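Local coordinates for PrgZ (PDB 4FAJ), which serves as the extracellular, membrane-anchored peptide pheromone receptor of Enterococcus faecalis and probably takes part in peptide uptake as a substrate-binding protein, at residues 284-288 with 289-293; 243-247 with 248-252; 114-117 with 118-121; 200-203 with 204-208. All blocks are in the same frame, centred on the assembly; numbering follows the deposited sequence.

Contact 1 of 4, residues 284-288 with 289-293; sequences INLYN and DGQLD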
# COMPACT_ATOMS: atom_id res chain seq x y z
N ILE A 284 0.14 15.36 19.67
CA ILE A 284 -0.94 16.19 20.16
C ILE A 284 -0.40 17.45 20.85
O ILE A 284 -0.87 18.56 20.60
CB ILE A 284 -1.83 15.40 21.13
CG1 ILE A 284 -2.57 14.28 20.39
CG2 ILE A 284 -2.80 16.31 21.86
CD1 ILE A 284 -3.28 13.30 21.29
N ASN A 285 0.60 17.26 21.71
CA ASN A 285 1.23 18.37 22.43
C ASN A 285 1.86 19.38 21.46
O ASN A 285 1.73 20.59 21.66
CB ASN A 285 2.25 17.83 23.44
CG ASN A 285 2.66 18.87 24.48
OD1 ASN A 285 3.78 19.37 24.46
ND2 ASN A 285 1.75 19.19 25.40
N LEU A 286 2.54 18.88 20.43
CA LEU A 286 3.08 19.72 19.35
C LEU A 286 1.96 20.45 18.60
O LEU A 286 2.03 21.66 18.36
CB LEU A 286 3.92 18.88 18.38
CG LEU A 286 5.27 18.42 18.93
CD1 LEU A 286 5.90 17.39 18.00
CD2 LEU A 286 6.23 19.59 19.17
N TYR A 287 0.92 19.70 18.25
CA TYR A 287 -0.24 20.26 17.56
C TYR A 287 -0.89 21.40 18.36
O TYR A 287 -1.11 22.49 17.81
CB TYR A 287 -1.26 19.16 17.28
CG TYR A 287 -2.50 19.62 16.55
CD1 TYR A 287 -3.59 20.14 17.25
CD2 TYR A 287 -2.57 19.57 15.15
CE1 TYR A 287 -4.74 20.55 16.57
CE2 TYR A 287 -3.70 19.98 14.48
CZ TYR A 287 -4.78 20.48 15.19
OH TYR A 287 -5.90 20.88 14.50
N ASN A 288 -1.13 21.18 19.65
CA ASN A 288 -1.75 22.19 20.52
C ASN A 288 -0.87 23.42 20.73
O ASN A 288 -1.38 24.50 21.01
CB ASN A 288 -2.13 21.60 21.88
CG ASN A 288 -3.29 20.64 21.79
OD1 ASN A 288 -4.09 20.72 20.87
ND2 ASN A 288 -3.38 19.72 22.75
N ASP A 289 0.44 23.25 20.58
CA ASP A 289 1.37 24.38 20.67
C ASP A 289 1.63 25.06 19.32
O ASP A 289 2.43 26.00 19.27
CB ASP A 289 2.70 23.94 21.30
CG ASP A 289 2.57 23.60 22.78
OD1 ASP A 289 1.55 23.93 23.42
OD2 ASP A 289 3.51 22.99 23.30
N GLY A 290 0.97 24.61 18.25
CA GLY A 290 1.15 25.18 16.91
C GLY A 290 2.44 24.76 16.21
O GLY A 290 2.90 25.42 15.27
N GLN A 291 3.04 23.66 16.68
CA GLN A 291 4.28 23.14 16.09
C GLN A 291 4.02 22.05 15.05
O GLN A 291 4.94 21.64 14.34
CB GLN A 291 5.20 22.59 17.19
CG GLN A 291 5.68 23.65 18.16
CD GLN A 291 6.36 24.79 17.44
OE1 GLN A 291 5.88 25.92 17.45
NE2 GLN A 291 7.47 24.50 16.78
N LEU A 292 2.79 21.56 14.98
CA LEU A 292 2.36 20.66 13.92
C LEU A 292 0.98 21.12 13.46
O LEU A 292 0.19 21.60 14.27
CB LEU A 292 2.28 19.21 14.42
CG LEU A 292 3.56 18.38 14.56
CD1 LEU A 292 3.25 16.98 15.20
CD2 LEU A 292 4.26 18.20 13.23
N ASP A 293 0.69 20.94 12.17
CA ASP A 293 -0.61 21.32 11.62
C ASP A 293 -1.57 20.12 11.48
O ASP A 293 -2.72 20.26 11.08
CB ASP A 293 -0.41 22.04 10.29
CG ASP A 293 0.38 23.34 10.45
OD1 ASP A 293 0.02 24.13 11.33
OD2 ASP A 293 1.36 23.57 9.70
O HOH W 1 0.66 21.54 24.29
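Leu286 and Leu292 meet through aliphatic carbons, with Leu286 CB 3.8 Å from Leu292 CD1. The two side chains slant across one another. CD2 of Leu286 also lies 3.7 Å from CB of Gln291, and these two side chains cross at about a right angle. The Tyr287 ring lies against the backbone of Leu292 and Asp293. Its CG is turned away from its own N (chi1 -179°), and this carries the ring to the chain that leaves the turn. CE2 is 3.5 Å from Asp293 O, which approaches the ring edge near its plane. The backbone beneath these side chains closes helix 280-288 with a Schellman motif. Gln291 N bonds to Leu286 O at 2.8 Å. Gly290 N bonds to Tyr287 O at 3.0 Å. Gly290 is the first residue to leave helical angles, with phi 77°, a left-handed conformation easy for a residue without a side chain. Leu292 N adds a weak bond to Leu286 O. In the same last turn, Asp289 N donates to Asn285 O at 3.1 Å. A water gives one hydrogen to that carbonyl and another to Asp289 OD1, 2.7 Å away, and so ties the carboxylate to the helix end. Leu292 O is buried without a hydrogen-bond partner, though Tyr287 CA makes a CA-H...O contact with it. Further out, Tyr287 OH bonds to Glu310 and its ring makes a cation-pi contact with Lys540. Asp293 bonds to Thr63 of strand 61-66 and forms a salt bridge with Lys542.

Contact 2 of 4, residues 243-247 with 248-252; sequences NLEGV and GTSDK
Ser250 reaches back across the turn to Gly246. Its CB lies 3.5 Å from Gly246 O. From there OG swings to the side of its own backbone N, away from the carbonyl carbon (chi1 -79°), and takes a hydrogen bond from Gly246 N at 2.9 Å. The same oxygen is 3.4 Å from CB of Glu245. CD2 of Leu244 is a looser neighbour, 4.2 Å from OG. The serine therefore grips the amide side of Gly246 while its own backbone grips the carbonyl side. Ser250 N donates to Gly246 O at 3.0 Å, in the carbonyl plane. Thr249 N donates to the same oxygen from above that plane, and Thr249 OG1 adds a weak bond. All this lies in the loop that links antiparallel strands 239-243 and 252-257 as a beta hairpin. Gly248 takes a positive-phi position in it (phi 94°). Nearer the strands, a water accepts from Glu245 N and donates to Lys252 O, 2.7 Å away, bridging the two arms. In one modelled position of Asp251, its OD2 forms a 3.5 Å salt bridge with Lys252 NZ and bonds to Gln275. Leu244 and Val247 pack on Leu73 of a neighbouring loop.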
# COMPACT_ATOMS: atom_id res chain seq x y z
N ASN A 243 14.83 18.73 1.04
CA ASN A 243 15.54 18.37 2.27
C ASN A 243 15.18 16.96 2.71
O ASN A 243 14.04 16.70 3.08
CB ASN A 243 15.21 19.36 3.38
CG ASN A 243 16.19 19.33 4.53
OD1 ASN A 243 16.84 18.31 4.79
ND2 ASN A 243 16.30 20.45 5.24
N LEU A 244 16.14 16.04 2.63
CA LEU A 244 15.97 14.67 3.12
C LEU A 244 17.36 14.08 3.32
O LEU A 244 18.04 13.75 2.35
CB LEU A 244 15.15 13.79 2.15
CG LEU A 244 14.55 12.51 2.76
CD1 LEU A 244 13.62 11.81 1.77
CD2 LEU A 244 15.58 11.54 3.21
N GLU A 245 17.78 13.96 4.58
CA GLU A 245 19.17 13.61 4.88
C GLU A 245 19.52 12.16 4.57
O GLU A 245 20.57 11.89 4.00
CB GLU A 245 19.49 13.93 6.33
CG GLU A 245 19.57 15.42 6.62
CD GLU A 245 20.30 15.73 7.91
OE1 GLU A 245 20.32 14.87 8.82
OE2 GLU A 245 20.85 16.85 8.01
N GLY A 246 18.65 11.24 4.97
CA GLY A 246 18.94 9.81 4.82
C GLY A 246 17.70 8.99 4.52
O GLY A 246 16.76 8.95 5.33
N VAL A 247 17.69 8.33 3.37
CA VAL A 247 16.59 7.44 3.02
C VAL A 247 16.60 6.26 3.98
O VAL A 247 17.63 5.65 4.21
CB VAL A 247 16.71 6.90 1.59
CG1 VAL A 247 15.60 5.86 1.30
CG2 VAL A 247 16.65 8.04 0.57
N GLY A 248 15.44 5.95 4.55
CA GLY A 248 15.32 4.84 5.48
C GLY A 248 15.44 5.21 6.95
O GLY A 248 15.04 4.43 7.82
N THR A 249 15.95 6.41 7.24
CA THR A 249 16.26 6.80 8.61
C THR A 249 15.77 8.19 9.07
O THR A 249 15.51 8.35 10.26
CB THR A 249 17.78 6.72 8.88
OG1 THR A 249 18.47 7.64 8.02
CG2 THR A 249 18.30 5.31 8.62
N SER A 250 15.68 9.18 8.17
CA SER A 250 15.35 10.57 8.57
C SER A 250 13.91 10.71 9.07
O SER A 250 12.97 10.23 8.43
CB SER A 250 15.52 11.54 7.39
OG SER A 250 16.86 11.90 7.15
N ASP A 251 13.75 11.38 10.22
CA ASP A 251 12.43 11.63 10.80
C ASP A 251 11.81 12.95 10.31
O ASP A 251 10.69 13.28 10.69
CB ASP A 251 12.50 11.62 12.34
CG ASP A 251 13.13 12.89 12.93
OD1 ASP A 251 13.97 13.52 12.26
OD2 ASP A 251 12.78 13.25 14.07
N LYS A 252 12.54 13.68 9.46
CA LYS A 252 12.08 14.96 8.91
C LYS A 252 12.43 15.07 7.44
O LYS A 252 13.49 14.62 7.03
CB LYS A 252 12.80 16.11 9.59
CG LYS A 252 12.48 16.31 11.01
CD LYS A 252 13.23 17.53 11.52
CE LYS A 252 12.80 17.87 12.91
NZ LYS A 252 13.06 16.78 13.86
O HOH W 2 16.09 15.27 6.72

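Contact 3 of 4, residues 114-117 with 118-121; sequences VSNN and GKTY
A beta hairpin, strands 113-115 and 120-124, turns here through a type I' turn from Asn116 to Lys119. Val114 and Tyr121 form a non-hydrogen-bonded antiparallel pair with their side chains on the same face of the sheet. They lie side by side and point the same way. Val114 CG2 sits over the centre of the tyrosine ring, 3.9 Å from the centroid and 11° off the normal, a CH-pi contact. Val114 CG1 reaches towards the turn and comes 3.5 Å from Gly118 CA. Ser115 and Thr120 make the hydrogen-bonded pair: Ser115 N donates to Thr120 O at 2.8 Å, and Thr120 N returns a bond to Ser115 O. Lys119 also faces Ser115, which makes a classic beta bulge, and its N closes the turn on Asn116 O at 3.1 Å. Asn116 has CG opposite its backbone N (chi1 -172°). This brings the amide across to Thr120, where ND2 gives a weak bond to OG1. ND2 makes a second weak bond, to Glu194 of strand 190-194. Lys119 bends at its last two torsions and curls over Asn116, with NZ 3.6 Å from Asn116 O. Water bridges Ser115 OG and, weakly, Thr120 O. Strand 113-115 is an outermost strand of its four-stranded antiparallel sheet. Strand 120-124 pairs on with strand 190-194, where Thr120 touches Glu192 and Glu194, and the Tyr121 ring meets Phe202 of helix 202-205 edge-to-face.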
# COMPACT_ATOMS: atom_id res chain seq x y z
N VAL A 114 -8.79 3.50 -26.82
CA VAL A 114 -8.72 2.05 -26.75
C VAL A 114 -9.22 1.44 -28.06
O VAL A 114 -10.27 1.83 -28.57
CB VAL A 114 -9.55 1.49 -25.57
CG1 VAL A 114 -9.36 -0.00 -25.48
CG2 VAL A 114 -9.14 2.17 -24.26
N SER A 115 -8.45 0.50 -28.59
CA SER A 115 -8.77 -0.11 -29.88
C SER A 115 -8.46 -1.60 -29.80
O SER A 115 -8.11 -2.09 -28.72
CB SER A 115 -7.95 0.56 -30.99
OG SER A 115 -6.56 0.38 -30.78
N ASN A 116 -8.61 -2.31 -30.91
CA ASN A 116 -8.27 -3.74 -30.96
C ASN A 116 -9.02 -4.54 -29.88
O ASN A 116 -8.41 -5.23 -29.05
CB ASN A 116 -6.76 -3.92 -30.82
CG ASN A 116 -6.31 -5.35 -31.06
OD1 ASN A 116 -6.97 -6.10 -31.78
ND2 ASN A 116 -5.19 -5.73 -30.46
N ASN A 117 -10.35 -4.42 -29.90
CA ASN A 117 -11.22 -5.16 -28.98
C ASN A 117 -10.79 -5.00 -27.52
O ASN A 117 -10.64 -5.98 -26.79
CB ASN A 117 -11.27 -6.64 -29.39
CG ASN A 117 -11.81 -6.84 -30.79
OD1 ASN A 117 -11.18 -7.52 -31.62
ND2 ASN A 117 -12.97 -6.26 -31.07
N GLY A 118 -10.59 -3.75 -27.12
CA GLY A 118 -10.21 -3.43 -25.74
C GLY A 118 -8.78 -3.74 -25.31
O GLY A 118 -8.47 -3.62 -24.13
N LYS A 119 -7.91 -4.12 -26.25
CA LYS A 119 -6.54 -4.55 -25.90
C LYS A 119 -5.40 -3.56 -26.20
O LYS A 119 -4.31 -3.70 -25.62
CB LYS A 119 -6.22 -5.89 -26.55
CG LYS A 119 -7.14 -7.03 -26.11
CD LYS A 119 -6.56 -8.40 -26.42
CE LYS A 119 -6.38 -8.65 -27.89
NZ LYS A 119 -7.68 -8.72 -28.60
N THR A 120 -5.61 -2.59 -27.08
CA THR A 120 -4.58 -1.60 -27.40
C THR A 120 -4.95 -0.23 -26.85
O THR A 120 -6.04 0.27 -27.13
CB THR A 120 -4.34 -1.51 -28.93
OG1 THR A 120 -3.98 -2.81 -29.42
CG2 THR A 120 -3.23 -0.52 -29.26
N TYR A 121 -4.05 0.36 -26.07
CA TYR A 121 -4.22 1.69 -25.48
C TYR A 121 -3.23 2.65 -26.13
O TYR A 121 -2.03 2.40 -26.11
CB TYR A 121 -3.94 1.65 -23.98
CG TYR A 121 -5.07 1.07 -23.14
CD1 TYR A 121 -5.54 -0.22 -23.36
CD2 TYR A 121 -5.65 1.81 -22.12
CE1 TYR A 121 -6.57 -0.76 -22.60
CE2 TYR A 121 -6.68 1.28 -21.35
CZ TYR A 121 -7.13 0.00 -21.59
OH TYR A 121 -8.15 -0.52 -20.82
O HOH W 3 -5.60 2.66 -29.43

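Contact 4 of 4, residues 200-203 with 204-208; sequences PYFT and DLLSL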
# COMPACT_ATOMS: atom_id res chain seq x y z
N PRO A 200 -10.45 -3.66 -17.42
CA PRO A 200 -11.21 -2.45 -17.07
C PRO A 200 -10.49 -1.46 -16.16
O PRO A 200 -10.74 -0.26 -16.28
CB PRO A 200 -12.45 -3.00 -16.35
CG PRO A 200 -12.61 -4.35 -16.88
CD PRO A 200 -11.24 -4.87 -17.14
N TYR A 201 -9.63 -1.95 -15.27
CA TYR A 201 -8.89 -1.11 -14.34
C TYR A 201 -7.50 -0.66 -14.84
O TYR A 201 -6.73 -0.07 -14.06
CB TYR A 201 -8.77 -1.79 -12.95
CG TYR A 201 -8.19 -3.20 -13.02
CD1 TYR A 201 -9.03 -4.31 -13.03
CD2 TYR A 201 -6.82 -3.40 -13.10
CE1 TYR A 201 -8.51 -5.59 -13.11
CE2 TYR A 201 -6.30 -4.66 -13.18
CZ TYR A 201 -7.14 -5.76 -13.19
OH TYR A 201 -6.60 -7.01 -13.26
N PHE A 202 -7.18 -0.89 -16.11
CA PHE A 202 -5.82 -0.58 -16.59
C PHE A 202 -5.47 0.90 -16.49
O PHE A 202 -4.35 1.24 -16.11
CB PHE A 202 -5.56 -1.11 -18.01
CG PHE A 202 -4.11 -0.98 -18.42
CD1 PHE A 202 -3.73 -0.07 -19.40
CD2 PHE A 202 -3.13 -1.73 -17.78
CE1 PHE A 202 -2.39 0.07 -19.77
CE2 PHE A 202 -1.79 -1.58 -18.13
CZ PHE A 202 -1.42 -0.68 -19.13
N THR A 203 -6.40 1.79 -16.81
CA THR A 203 -6.15 3.23 -16.62
C THR A 203 -5.87 3.54 -15.15
O THR A 203 -5.03 4.38 -14.84
CB THR A 203 -7.32 4.05 -17.17
OG1 THR A 203 -7.55 3.65 -18.53
CG2 THR A 203 -7.02 5.52 -17.12
N ASP A 204 -6.53 2.83 -14.23
CA ASP A 204 -6.22 2.97 -12.81
C ASP A 204 -4.78 2.60 -12.49
O ASP A 204 -4.13 3.30 -11.71
CB ASP A 204 -7.18 2.15 -11.93
CG ASP A 204 -8.64 2.49 -12.19
OD1 ASP A 204 -9.12 3.54 -11.72
OD2 ASP A 204 -9.30 1.72 -12.89
N LEU A 205 -4.28 1.53 -13.09
CA LEU A 205 -2.88 1.13 -12.89
C LEU A 205 -1.90 2.21 -13.35
O LEU A 205 -0.84 2.41 -12.74
CB LEU A 205 -2.58 -0.17 -13.61
CG LEU A 205 -3.30 -1.41 -13.06
CD1 LEU A 205 -2.92 -2.63 -13.86
CD2 LEU A 205 -2.99 -1.63 -11.60
N LEU A 206 -2.25 2.89 -14.44
CA LEU A 206 -1.42 3.96 -15.00
C LEU A 206 -1.33 5.19 -14.11
O LEU A 206 -0.54 6.10 -14.40
CB LEU A 206 -1.93 4.37 -16.39
CG LEU A 206 -1.90 3.31 -17.49
CD1 LEU A 206 -2.46 3.84 -18.81
CD2 LEU A 206 -0.49 2.72 -17.67
N SER A 207 -2.13 5.25 -13.04
CA SER A 207 -2.06 6.34 -12.08
C SER A 207 -1.13 6.02 -10.90
O SER A 207 -0.85 6.88 -10.07
CB SER A 207 -3.46 6.70 -11.55
OG SER A 207 -3.95 5.68 -10.70
N LEU A 208 -0.67 4.77 -10.81
CA LEU A 208 0.11 4.31 -9.67
C LEU A 208 1.56 4.77 -9.79
O LEU A 208 2.12 4.81 -10.90
CB LEU A 208 0.09 2.79 -9.57
CG LEU A 208 -1.28 2.12 -9.37
CD1 LEU A 208 -1.13 0.61 -9.26
CD2 LEU A 208 -1.99 2.69 -8.17
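Tyr201 and Leu205 run side by side and point the same way, one turn apart. Leu205 CD1 comes to the edge of the tyrosine ring, near its plane, and lies 4.0 Å from CE2. The same methyl is 4.0 Å from Phe202 CD2, but here the side chains cross at about a right angle. One methyl of Leu205 thus touches both rings. Phe202 turns its ring away from its backbone N (chi1 -172°), towards the next turn, where Leu206 slants across it. Leu206 CD2 stands 3.8 Å from Phe202 CZ. Asp204 OD2 comes back over the backbone of Tyr201, 3.2 Å from its CA. Backbone bonds fix the spacing: Leu205 N to Tyr201 O and Leu206 N to Phe202 O, both at 3.1 Å. At the C-terminal side, Ser207 OG donates to a lone pair of Asp204 O at 2.6 Å. Ser207 N donates to that oxygen too. Beyond the segments, Tyr201 stacks on Tyr473, and its OH bonds to a glycerol that probably came from the crystallisation liquor. The i to i+3 and i to i+4 pairings are those of a short helix, with Tyr201 at its N-cap, and a type I turn runs from Leu205 to Leu208.

Overall arrangement
The four contacts are all local, and each lies at a turn or a helix end. Contact 2 is the most superficial: a polar hairpin loop held by a serine and backbone bonds. Contacts 1, 3 and 4 are partly buried and add apolar packing. Contact 4 relies most on aromatic rings and leucines, whereas contact 1 combines leucine packing with a Schellman helix end. Contact 3, like contact 2, closes a hairpin, but with a type I' turn and a bulge. Contacts 3 and 4 touch one another, Tyr121 also reaching Thr203. Contacts 1 and 2 share a side of the chain, with nearest atoms about 8 Å apart. Contact 3 lies opposite contact 1, their centres about 52 Å apart.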